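Local coordinates for protein aminoglycoside 3'-phosphotransferase AphA1-IAB (Acinetobacter baumannii, PDB 4GKH) that phosphorylates kanamycin and related aminoglycosides at the 3'-hydroxyl, and so very probably confers resistance to them, at residues 205-209 against 210-214; 245-248 against 249-253. All blocks are in the same frame, centred on the assembly; numbering follows the deposited sequence.

Both contacts are local, each within one continuous stretch of chain. Their centres lie about 19 Å apart, and they do not touch. Contact 1 is a tight beta hairpin, and its Ile-206 belongs to the inhibitor pocket. Contact 2 is the last turns of helix 242-252, away from the annotated sites. Each is partly buried. In contact 1 Leu-205, Ile-206, Phe-207 and Leu-212 are buried, and the turn is exposed. In contact 2 one side of the helix is buried and the other faces outward. Cross-strand bonds and a leucine-phenylalanine contact hold contact 1. Helical backbone bonds and two cationic side chains lying side by side make contact 2. Helix 118-133 packs against both.

Contact 1: residues 205-209 against 210-214; sequences LIFDE and GKLIG
Leu-212 lies over one face of the Phe-207 ring. Its CB sits 4.0 Å from the ring centroid, 16° off the normal, which makes a CH-pi contact. CB is offset toward the rim and is closest to CZ of Phe-207. The carbonyl O of Gly-210 lies at the ring edge, in plane. Phe-207 and Leu-212 form a non-hydrogen-bonded antiparallel pair, so their side chains share a face. Leu-212 CG stands anti to the backbone N (chi1 174°). This helps direct CD1 back toward the first strand, where it meets Ile-206 O at 3.3 Å and Leu-205 CB at 3.9 Å. Leu-125 and Phe-128 of helix 118-133 pack on both Leu-205 and Leu-212.

On the other face of the hairpin, Ile-213 CD1 reaches Asp-208 CB at 3.5 Å. Here CG1 is held between the backbone N and the carbonyl carbon (chi1 65°). Ile-206 is on this face too. It touches Ile-102, Ile-216 and the bound pyrazolopyrimidine inhibitor.

Four backbone bonds join the strands. Ile-206 N gives to Gly-214 O at 2.8 Å, and Ile-213 N gives to Ile-206 O at 2.9 Å. Asp-208 and Lys-211 bond both ways. The bond from Lys-211 N to Asp-208 O is the longer of these two, at 3.1 Å, and its donor stands above the carbonyl plane.

Ile-213 and Gly-214 both face Ile-206, a classic beta bulge. Asp-208 to Lys-211 form a type I' turn, with Glu-209 and Gly-210 both at positive phi. The whole is a two-residue beta hairpin in the kinase-like fold, with one residue lining the inhibitor pocket.

Contact 2: residues 245-248 against 249-253; sequences QKRL and FQKYG
The Arg-247 guanidinium has Lys-251 CE over one face, with NH2 to CE at 3.7 Å. The Phe-249 ring meets Gln-245 O obliquely, through CD2 at 3.8 Å. The Tyr-252 ring is likewise oblique to Leu-248 O. Phe-249 also meets the Trp-234 ring of helix 227-237, the planes at about 60°, and Leu-248 packs on Leu-233 and Leu-237 there.

Arg-247 and Lys-251 lie side by side, one helical turn apart, pointing the same way. Arg-247 is extended from CG to NE, while Lys-251 bends at chi2. Their aliphatic parts touch at CG to CG, 3.9 Å. Their like charges come close, NH2 to NZ at 4.1 Å. Asp-123 forms a salt bridge with Arg-247 NE and probably eases this.

This is the C-terminal end of helix 242-252. It closes in a Schellman motif, with Gly-253 at positive phi as the C-prime residue: Ile-254 N bonds to Phe-249 O and Gly-253 N, weakly, to Gln-250 O. Before that, Gln-250 N bonds to Lys-246 O at 3.0 Å, nearly straight at 173°. Lys-251 N bonds to Arg-247 O at 2.9 Å. Tyr-252 N reaches Leu-248 O at 3.0 Å, but more bent, at 146°. Tyr-252 OH bonds to His-133 and Arg-226.

Contact 1: residues 205-209 against 210-214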
loop_
_atom_site.group_PDB
_atom_site.type_symbol
_atom_site.label_atom_id
_atom_site.label_comp_id
_atom_site.label_asym_id
_atom_site.label_seq_id
_atom_site.Cartn_x
_atom_site.Cartn_y
_atom_site.Cartn_z
ATOM N N LEU A 205 2.571 6.436 -2.682
ATOM C CA LEU A 205 3.330 6.726 -3.894
ATOM C C LEU A 205 3.981 8.074 -3.681
ATOM O O LEU A 205 3.305 9.035 -3.293
ATOM C CB LEU A 205 2.405 6.785 -5.104
ATOM C CG LEU A 205 1.966 5.502 -5.818
ATOM C CD1 LEU A 205 3.179 4.674 -6.243
ATOM C CD2 LEU A 205 1.011 4.691 -4.974
ATOM N N ILE A 206 5.288 8.167 -3.937
ATOM C CA ILE A 206 6.023 9.377 -3.565
ATOM C C ILE A 206 6.498 10.185 -4.769
ATOM O O ILE A 206 7.158 9.651 -5.652
ATOM C CB ILE A 206 7.242 9.035 -2.673
ATOM C CG1 ILE A 206 6.797 8.163 -1.502
ATOM C CG2 ILE A 206 7.917 10.307 -2.167
ATOM C CD1 ILE A 206 5.804 8.851 -0.586
ATOM N N PHE A 207 6.145 11.466 -4.779
ATOM C CA PHE A 207 6.512 12.389 -5.843
ATOM C C PHE A 207 7.600 13.321 -5.355
ATOM O O PHE A 207 7.564 13.797 -4.214
ATOM C CB PHE A 207 5.305 13.228 -6.269
ATOM C CG PHE A 207 4.407 12.548 -7.271
ATOM C CD1 PHE A 207 3.492 11.582 -6.866
ATOM C CD2 PHE A 207 4.458 12.900 -8.608
ATOM C CE1 PHE A 207 2.659 10.972 -7.787
ATOM C CE2 PHE A 207 3.637 12.302 -9.530
ATOM C CZ PHE A 207 2.735 11.333 -9.124
ATOM N N ASP A 208 8.558 13.598 -6.235
ATOM C CA ASP A 208 9.666 14.487 -5.911
ATOM C C ASP A 208 10.058 15.272 -7.155
ATOM O O ASP A 208 10.350 14.681 -8.194
ATOM C CB ASP A 208 10.859 13.672 -5.415
ATOM C CG ASP A 208 12.022 14.544 -4.968
ATOM O OD1 ASP A 208 11.861 15.309 -3.994
ATOM O OD2 ASP A 208 13.099 14.451 -5.587
ATOM N N GLU A 209 10.049 16.597 -7.045
ATOM C CA GLU A 209 10.356 17.482 -8.170
ATOM C C GLU A 209 9.576 17.133 -9.434
ATOM O O GLU A 209 10.116 17.187 -10.543
ATOM C CB GLU A 209 11.851 17.472 -8.473
ATOM C CG GLU A 209 12.714 17.861 -7.296
ATOM C CD GLU A 209 14.147 18.143 -7.702
ATOM O OE1 GLU A 209 14.478 17.967 -8.898
ATOM O OE2 GLU A 209 14.941 18.544 -6.826
ATOM N N GLY A 210 8.315 16.749 -9.259
ATOM C CA GLY A 210 7.429 16.533 -10.384
ATOM C C GLY A 210 7.316 15.092 -10.825
ATOM O O GLY A 210 6.404 14.733 -11.571
ATOM N N LYS A 211 8.237 14.261 -10.355
ATOM C CA LYS A 211 8.312 12.886 -10.816
ATOM C C LYS A 211 7.908 11.909 -9.721
ATOM O O LYS A 211 8.253 12.087 -8.553
ATOM C CB LYS A 211 9.733 12.563 -11.285
ATOM C CG LYS A 211 9.947 11.091 -11.649
ATOM C CD LYS A 211 11.384 10.807 -12.075
ATOM C CE LYS A 211 11.555 9.352 -12.504
ATOM N NZ LYS A 211 12.899 9.087 -13.106
ATOM N N LEU A 212 7.174 10.873 -10.109
ATOM C CA LEU A 212 6.880 9.778 -9.203
ATOM C C LEU A 212 8.132 8.916 -9.114
ATOM O O LEU A 212 8.524 8.282 -10.093
ATOM C CB LEU A 212 5.686 8.995 -9.745
ATOM C CG LEU A 212 5.223 7.702 -9.097
ATOM C CD1 LEU A 212 5.174 7.855 -7.600
ATOM C CD2 LEU A 212 3.856 7.360 -9.661
ATOM N N ILE A 213 8.782 8.916 -7.951
ATOM C CA ILE A 213 10.100 8.305 -7.839
ATOM C C ILE A 213 10.161 7.044 -6.975
ATOM O O ILE A 213 11.205 6.407 -6.896
ATOM C CB ILE A 213 11.154 9.319 -7.365
ATOM C CG1 ILE A 213 10.864 9.789 -5.936
ATOM C CG2 ILE A 213 11.211 10.521 -8.321
ATOM C CD1 ILE A 213 12.099 10.411 -5.254
ATOM N N GLY A 214 9.049 6.672 -6.340
ATOM C CA GLY A 214 9.039 5.479 -5.520
ATOM C C GLY A 214 7.707 5.148 -4.881
ATOM O O GLY A 214 6.772 5.963 -4.888
#

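Contact 2: residues 245-248 against 249-253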
loop_
_atom_site.group_PDB
_atom_site.type_symbol
_atom_site.label_atom_id
_atom_site.label_comp_id
_atom_site.label_asym_id
_atom_site.label_seq_id
_atom_site.Cartn_x
_atom_site.Cartn_y
_atom_site.Cartn_z
ATOM N N GLN A 245 -10.775 9.514 -11.873
ATOM C CA GLN A 245 -11.012 8.082 -11.677
ATOM C C GLN A 245 -11.085 7.371 -13.024
ATOM O O GLN A 245 -10.508 6.294 -13.198
ATOM C CB GLN A 245 -12.330 7.833 -10.928
ATOM C CG GLN A 245 -12.345 8.243 -9.447
ATOM C CD GLN A 245 -13.683 7.967 -8.791
ATOM O OE1 GLN A 245 -14.704 8.558 -9.161
ATOM N NE2 GLN A 245 -13.691 7.051 -7.814
ATOM N N LYS A 246 -11.839 7.956 -13.954
ATOM C CA LYS A 246 -11.973 7.380 -15.285
ATOM C C LYS A 246 -10.621 7.414 -16.012
ATOM O O LYS A 246 -10.253 6.467 -16.712
ATOM C CB LYS A 246 -13.039 8.125 -16.100
ATOM C CG LYS A 246 -13.273 7.512 -17.469
ATOM C CD LYS A 246 -14.247 8.321 -18.305
ATOM C CE LYS A 246 -14.580 7.608 -19.610
ATOM N NZ LYS A 246 -15.373 6.367 -19.389
ATOM N N ARG A 247 -9.876 8.499 -15.823
ATOM C CA ARG A 247 -8.578 8.660 -16.475
ATOM C C ARG A 247 -7.566 7.591 -16.052
ATOM O O ARG A 247 -6.720 7.173 -16.851
ATOM C CB ARG A 247 -8.000 10.055 -16.220
ATOM C CG ARG A 247 -6.653 10.301 -16.909
ATOM C CD ARG A 247 -6.220 11.754 -16.767
ATOM N NE ARG A 247 -5.129 12.089 -17.679
ATOM C CZ ARG A 247 -5.259 12.861 -18.749
ATOM N NH1 ARG A 247 -6.439 13.406 -19.045
ATOM N NH2 ARG A 247 -4.205 13.105 -19.517
ATOM N N LEU A 248 -7.656 7.163 -14.795
ATOM C CA LEU A 248 -6.783 6.118 -14.282
ATOM C C LEU A 248 -6.927 4.841 -15.102
ATOM O O LEU A 248 -5.939 4.290 -15.569
ATOM C CB LEU A 248 -7.086 5.830 -12.815
ATOM C CG LEU A 248 -6.367 4.581 -12.306
ATOM C CD1 LEU A 248 -4.855 4.778 -12.372
ATOM C CD2 LEU A 248 -6.849 4.235 -10.872
ATOM N N PHE A 249 -8.162 4.380 -15.274
ATOM C CA PHE A 249 -8.420 3.214 -16.116
ATOM C C PHE A 249 -8.008 3.424 -17.573
ATOM O O PHE A 249 -7.355 2.557 -18.167
ATOM C CB PHE A 249 -9.886 2.799 -16.044
ATOM C CG PHE A 249 -10.214 1.979 -14.838
ATOM C CD1 PHE A 249 -9.817 0.659 -14.760
ATOM C CD2 PHE A 249 -10.923 2.525 -13.780
ATOM C CE1 PHE A 249 -10.115 -0.105 -13.647
ATOM C CE2 PHE A 249 -11.228 1.765 -12.671
ATOM C CZ PHE A 249 -10.815 0.452 -12.600
ATOM N N GLN A 250 -8.407 4.560 -18.150
ATOM C CA GLN A 250 -8.054 4.876 -19.526
ATOM C C GLN A 250 -6.552 4.788 -19.800
ATOM O O GLN A 250 -6.129 4.110 -20.739
ATOM C CB GLN A 250 -8.566 6.264 -19.915
ATOM C CG GLN A 250 -8.034 6.767 -21.256
ATOM C CD GLN A 250 -8.590 5.997 -22.432
ATOM O OE1 GLN A 250 -7.965 5.922 -23.491
ATOM N NE2 GLN A 250 -9.776 5.420 -22.256
ATOM N N LYS A 251 -5.754 5.473 -18.984
ATOM C CA LYS A 251 -4.305 5.537 -19.193
ATOM C C LYS A 251 -3.653 4.197 -18.879
ATOM O O LYS A 251 -2.660 3.827 -19.487
ATOM C CB LYS A 251 -3.685 6.657 -18.341
ATOM C CG LYS A 251 -4.118 8.060 -18.841
ATOM C CD LYS A 251 -3.607 8.298 -20.236
ATOM C CE LYS A 251 -4.037 9.653 -20.764
ATOM N NZ LYS A 251 -3.229 10.004 -21.966
ATOM N N TYR A 252 -4.228 3.470 -17.929
ATOM C CA TYR A 252 -3.703 2.150 -17.549
ATOM C C TYR A 252 -3.888 1.167 -18.712
ATOM O O TYR A 252 -3.102 0.236 -18.894
ATOM C CB TYR A 252 -4.424 1.640 -16.296
ATOM C CG TYR A 252 -4.018 0.248 -15.880
ATOM C CD1 TYR A 252 -2.905 0.038 -15.076
ATOM C CD2 TYR A 252 -4.758 -0.854 -16.282
ATOM C CE1 TYR A 252 -2.544 -1.240 -14.672
ATOM C CE2 TYR A 252 -4.403 -2.127 -15.896
ATOM C CZ TYR A 252 -3.299 -2.313 -15.092
ATOM O OH TYR A 252 -2.962 -3.586 -14.716
ATOM N N GLY A 253 -4.946 1.378 -19.491
ATOM C CA GLY A 253 -5.193 0.593 -20.690
ATOM C C GLY A 253 -6.499 -0.179 -20.667
ATOM O O GLY A 253 -6.713 -1.078 -21.484
#